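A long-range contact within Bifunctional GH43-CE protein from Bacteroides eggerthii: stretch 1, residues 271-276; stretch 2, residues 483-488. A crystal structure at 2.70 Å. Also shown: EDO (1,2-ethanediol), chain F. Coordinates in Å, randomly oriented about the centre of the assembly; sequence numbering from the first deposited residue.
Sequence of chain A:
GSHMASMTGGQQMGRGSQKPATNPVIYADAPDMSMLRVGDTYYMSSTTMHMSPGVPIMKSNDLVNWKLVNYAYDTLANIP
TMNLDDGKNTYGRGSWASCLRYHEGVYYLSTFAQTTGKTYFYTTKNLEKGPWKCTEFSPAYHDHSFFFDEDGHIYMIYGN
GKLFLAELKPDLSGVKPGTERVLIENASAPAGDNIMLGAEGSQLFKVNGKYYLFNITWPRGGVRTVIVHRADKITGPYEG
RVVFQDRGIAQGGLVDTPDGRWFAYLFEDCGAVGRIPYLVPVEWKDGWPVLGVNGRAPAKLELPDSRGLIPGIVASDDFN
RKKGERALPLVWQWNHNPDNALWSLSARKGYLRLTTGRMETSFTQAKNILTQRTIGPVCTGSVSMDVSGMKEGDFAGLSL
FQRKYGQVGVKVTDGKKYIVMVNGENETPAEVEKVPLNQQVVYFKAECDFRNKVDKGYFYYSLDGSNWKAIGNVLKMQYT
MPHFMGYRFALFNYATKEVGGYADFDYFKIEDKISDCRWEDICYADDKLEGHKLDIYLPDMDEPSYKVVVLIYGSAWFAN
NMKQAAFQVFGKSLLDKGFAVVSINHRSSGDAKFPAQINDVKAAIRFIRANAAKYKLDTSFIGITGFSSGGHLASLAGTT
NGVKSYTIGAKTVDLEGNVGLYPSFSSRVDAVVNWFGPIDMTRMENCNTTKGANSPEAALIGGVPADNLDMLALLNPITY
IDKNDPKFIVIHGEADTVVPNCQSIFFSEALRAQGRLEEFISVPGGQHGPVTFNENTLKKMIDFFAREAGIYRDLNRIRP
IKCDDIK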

ATOM      1  N   GLY A 271      -5.457  -8.165  -8.292  1.00 86.81           N
ATOM      2  CA  GLY A 271      -5.452  -7.715  -6.895  1.00 85.89           C
ATOM      3  C   GLY A 271      -5.712  -6.222  -6.746  1.00 83.57           C
ATOM      4  O   GLY A 271      -6.670  -5.688  -7.315  1.00 81.53           O
ATOM      5  N   ALA A 272      -4.844  -5.553  -5.971  1.00 82.25           N
ATOM      6  CA  ALA A 272      -5.063  -4.180  -5.471  1.00 80.30           C
ATOM      7  C   ALA A 272      -5.050  -3.171  -6.627  1.00 78.52           C
ATOM      8  O   ALA A 272      -5.953  -2.331  -6.733  1.00 77.45           O
ATOM      9  N   VAL A 273      -4.026  -3.268  -7.484  1.00 77.09           N
ATOM     10  CA  VAL A 273      -3.874  -2.392  -8.653  1.00 75.41           C
ATOM     11  C   VAL A 273      -5.207  -2.325  -9.416  1.00 75.55           C
ATOM     12  O   VAL A 273      -5.583  -1.262  -9.917  1.00 75.18           O
ATOM     13  N   GLY A 274      -5.921  -3.457  -9.482  1.00 75.93           N
ATOM     14  CA  GLY A 274      -7.270  -3.516 -10.055  1.00 76.18           C
ATOM     15  C   GLY A 274      -7.423  -4.632 -11.079  1.00 77.16           C
ATOM     16  O   GLY A 274      -7.028  -5.775 -10.829  1.00 77.60           O
ATOM     17  N   ARG A 275      -8.016  -4.280 -12.229  1.00 77.09           N
ATOM     18  CA  ARG A 275      -8.385  -5.216 -13.309  1.00 77.40           C
ATOM     19  C   ARG A 275      -7.750  -4.728 -14.621  1.00 77.06           C
ATOM     20  O   ARG A 275      -8.163  -3.712 -15.178  1.00 77.11           O
ATOM     21  N   ILE A 276      -6.737  -5.467 -15.095  1.00 77.22           N
ATOM     22  CA  ILE A 276      -5.706  -4.936 -16.000  1.00 76.42           C
ATOM     23  C   ILE A 276      -5.851  -5.575 -17.382  1.00 76.77           C
ATOM     24  O   ILE A 276      -5.929  -6.795 -17.499  1.00 78.05           O
ATOM     25  N   HIS A 483     -14.943  -0.723  -3.171  1.00 88.86           N
ATOM     26  CA  HIS A 483     -15.453   0.167  -4.208  1.00 87.76           C
ATOM     27  C   HIS A 483     -15.423  -0.481  -5.604  1.00 86.78           C
ATOM     28  O   HIS A 483     -15.781   0.180  -6.586  1.00 87.59           O
ATOM     29  N   PHE A 484     -14.978  -1.742  -5.704  1.00 84.47           N
ATOM     30  CA  PHE A 484     -14.989  -2.514  -6.975  1.00 82.73           C
ATOM     31  C   PHE A 484     -14.081  -1.837  -8.016  1.00 80.57           C
ATOM     32  O   PHE A 484     -14.291  -1.973  -9.228  1.00 80.39           O
ATOM     33  N   MET A 485     -13.060  -1.128  -7.525  1.00 78.62           N
ATOM     34  CA  MET A 485     -12.183  -0.312  -8.339  1.00 75.77           C
ATOM     35  C   MET A 485     -10.750  -0.482  -7.828  1.00 75.25           C
ATOM     36  O   MET A 485     -10.540  -0.927  -6.700  1.00 75.90           O
ATOM     37  N   GLY A 486      -9.779  -0.157  -8.687  1.00 74.68           N
ATOM     38  CA  GLY A 486      -8.377  -0.115  -8.315  1.00 74.67           C
ATOM     39  C   GLY A 486      -8.119   0.976  -7.293  1.00 74.19           C
ATOM     40  O   GLY A 486      -8.914   1.916  -7.148  1.00 75.97           O
ATOM     41  N   TYR A 487      -7.013   0.834  -6.561  1.00 73.03           N
ATOM     42  CA  TYR A 487      -6.554   1.872  -5.658  1.00 72.79           C
ATOM     43  C   TYR A 487      -6.099   3.065  -6.502  1.00 70.12           C
ATOM     44  O   TYR A 487      -5.347   2.904  -7.456  1.00 69.81           O
ATOM     45  N   ARG A 488      -6.591   4.250  -6.139  1.00 69.63           N
ATOM     46  CA  ARG A 488      -6.231   5.485  -6.804  1.00 68.64           C
ATOM     47  C   ARG A 488      -5.436   6.374  -5.837  1.00 67.62           C
ATOM     48  O   ARG A 488      -5.674   6.367  -4.628  1.00 67.76           O
TER

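Two segments more than two hundred residues apart in sequence meet here over a small area, 243 Å² with both sides summed. The contact has three parts: F484 with R275 at one end, A272 with Y487 at the other, and a close backbone approach of two glycines between them. F484, A272 and R275 have the most surface covered by the opposite stretch and carry most of the account.

F484 and R275 reach each other by different routes. The CA-to-CB bond of R275 points toward the other stretch, and its chain, with chi1 m, chi2 t and chi3 m, carries the guanidinium out to the phenyl ring. In F484 the CA-to-CB bond runs sideways, but a t rotamer (chi1 -152°) brings the end of the ring nearer, so that R275 CZ lies 3.6 Å from F484 CE2. This carbon sits over one face of the guanidinium, while R275 CZ lies oblique to the phenyl ring, over neither its face nor its edge. The pairing suits both residue types: a planar guanidinium is poorly solvated above its faces and can accept a hydrocarbon neighbour there, while its N-H groups remain free to bond near its plane.

Those edge positions are used by a bound 1,2-ethanediol, probably from the crystallisation liquor. Its O1 accepts a hydrogen bond from R275 NH1 at 2.8 Å and another from R275 NH2 at 2.9 Å, a forked arrangement in which one oxygen lies near the guanidinium plane and serves both terminal nitrogens. The same molecule also brushes the phenyl ring, with its C1 3.9 Å from F484 CZ. The arginine thus has a carbon neighbour over a face and an oxygen at its edge.

A272 contributes through both its backbone and its methyl group. Its carbonyl O receives a hydrogen bond from the backbone, Y487 N to A272 O at 3.3 Å, the one hydrogen bond between the two stretches, and a weak one. The CA-to-CB bonds of both residues run sideways, and the small methyl group makes a loose apolar contact, A272 CB to Y487 CD1 at 4.4 Å. With chi1 at -86° (m), Y487 places its ring beside A272, while its OH is hydrogen-bonded elsewhere in the structure.

Between these side-chain contacts the backbones come close enough to leave little room. G274 CA and G486 CA are 4.0 Å apart, and G486 CA makes a CA-H...O contact of 3.4 Å with V273 O. A CB on G486 would point toward the other stretch and clash with V273 O. One on G274 would press tightly against G486 CA, and the backbone angles of G274 themselves call for glycine. The absence of side chains at both positions therefore permits the close approach. In V273 (chi1 p) the CA-to-CB bond points away, and the residue takes part through its backbone; the CA-to-CB bond of M485 also points away, and its SD accepts a weak hydrogen bond from R488 NE at 3.5 Å within its own stretch.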

ATOM      1  CB  ALA A 272      -4.021  -3.836  -4.434  1.00 79.92           C
ATOM      2  CB  VAL A 273      -2.707  -2.848  -9.555  1.00 74.99           C
ATOM      3  CG1 VAL A 273      -3.073  -4.039 -10.431  1.00 75.57           C
ATOM      4  CG2 VAL A 273      -2.161  -1.703 -10.397  1.00 74.40           C
ATOM      5  CB  ARG A 275      -9.911  -5.336 -13.375  1.00 78.27           C
ATOM      6  CG  ARG A 275     -10.560  -5.656 -12.034  1.00 79.75           C
ATOM      7  CD  ARG A 275     -12.022  -6.060 -12.132  1.00 81.94           C
ATOM      8  NE  ARG A 275     -12.932  -4.920 -12.170  1.00 83.14           N
ATOM      9  CZ  ARG A 275     -14.152  -4.939 -12.706  1.00 84.44           C
ATOM     10  NH1 ARG A 275     -14.625  -6.048 -13.248  1.00 87.28           N
ATOM     11  NH2 ARG A 275     -14.891  -3.845 -12.708  1.00 84.50           N
ATOM     12  CB  ILE A 276      -4.291  -5.129 -15.398  1.00 76.54           C
ATOM     13  CG1 ILE A 276      -3.967  -6.590 -15.078  1.00 77.67           C
ATOM     14  CG2 ILE A 276      -4.091  -4.263 -14.162  1.00 75.70           C
ATOM     15  CD1 ILE A 276      -2.491  -6.857 -14.929  1.00 78.32           C
ATOM     16  CB  HIS A 483     -14.655   1.486  -4.216  1.00 88.49           C
ATOM     17  CG  HIS A 483     -14.655   2.235  -2.921  1.00 90.44           C
ATOM     18  ND1 HIS A 483     -15.685   2.143  -2.000  1.00 94.90           N
ATOM     19  CD2 HIS A 483     -13.772   3.119  -2.403  1.00 90.55           C
ATOM     20  CE1 HIS A 483     -15.420   2.920  -0.964  1.00 94.28           C
ATOM     21  NE2 HIS A 483     -14.253   3.532  -1.188  1.00 90.31           N
ATOM     22  CB  PHE A 484     -16.418  -2.649  -7.514  1.00 82.08           C
ATOM     23  CG  PHE A 484     -16.704  -3.868  -8.360  1.00 81.96           C
ATOM     24  CD1 PHE A 484     -18.017  -4.236  -8.618  1.00 82.70           C
ATOM     25  CD2 PHE A 484     -15.689  -4.651  -8.898  1.00 80.94           C
ATOM     26  CE1 PHE A 484     -18.309  -5.344  -9.398  1.00 83.46           C
ATOM     27  CE2 PHE A 484     -15.982  -5.763  -9.670  1.00 81.69           C
ATOM     28  CZ  PHE A 484     -17.291  -6.108  -9.919  1.00 82.90           C
ATOM     29  CB  MET A 485     -12.601   1.157  -8.246  1.00 74.35           C
ATOM     30  CG  MET A 485     -11.896   2.069  -9.228  1.00 73.92           C
ATOM     31  SD  MET A 485     -12.320   3.801  -8.952  1.00 74.02           S
ATOM     32  CE  MET A 485     -14.056   3.778  -9.392  1.00 73.94           C
ATOM     33  CB  TYR A 487      -5.443   1.355  -4.736  1.00 72.38           C
ATOM     34  CG  TYR A 487      -5.949   0.683  -3.487  1.00 74.41           C
ATOM     35  CD1 TYR A 487      -6.742  -0.449  -3.557  1.00 75.32           C
ATOM     36  CD2 TYR A 487      -5.646   1.180  -2.230  1.00 75.17           C
ATOM     37  CE1 TYR A 487      -7.222  -1.071  -2.418  1.00 76.48           C
ATOM     38  CE2 TYR A 487      -6.112   0.566  -1.078  1.00 76.58           C
ATOM     39  CZ  TYR A 487      -6.906  -0.562  -1.171  1.00 76.63           C
ATOM     40  OH  TYR A 487      -7.372  -1.167  -0.041  1.00 77.85           O
ATOM     41  CB  ARG A 488      -7.501   6.184  -7.297  1.00 69.78           C
ATOM     42  CG  ARG A 488      -8.173   5.511  -8.486  1.00 70.56           C
ATOM     43  CD  ARG A 488      -9.385   6.295  -8.965  1.00 71.59           C
ATOM     44  NE  ARG A 488      -9.850   5.887 -10.289  1.00 72.34           N
ATOM     45  CZ  ARG A 488      -9.538   6.496 -11.432  1.00 72.22           C
ATOM     46  NH1 ARG A 488      -8.836   7.617 -11.426  1.00 72.03           N
ATOM     47  NH2 ARG A 488      -9.935   5.979 -12.583  1.00 73.65           N
TER
HETATM   48  C1  EDO F 902     -18.110  -5.549 -13.742  1.00 65.38           C
HETATM   49  O1  EDO F 902     -16.960  -5.043 -14.431  1.00 59.45           O
HETATM   50  C2  EDO F 902     -19.099  -4.408 -13.556  1.00 70.51           C
HETATM   51  O2  EDO F 902     -19.437  -3.866 -14.841  1.00 76.51           O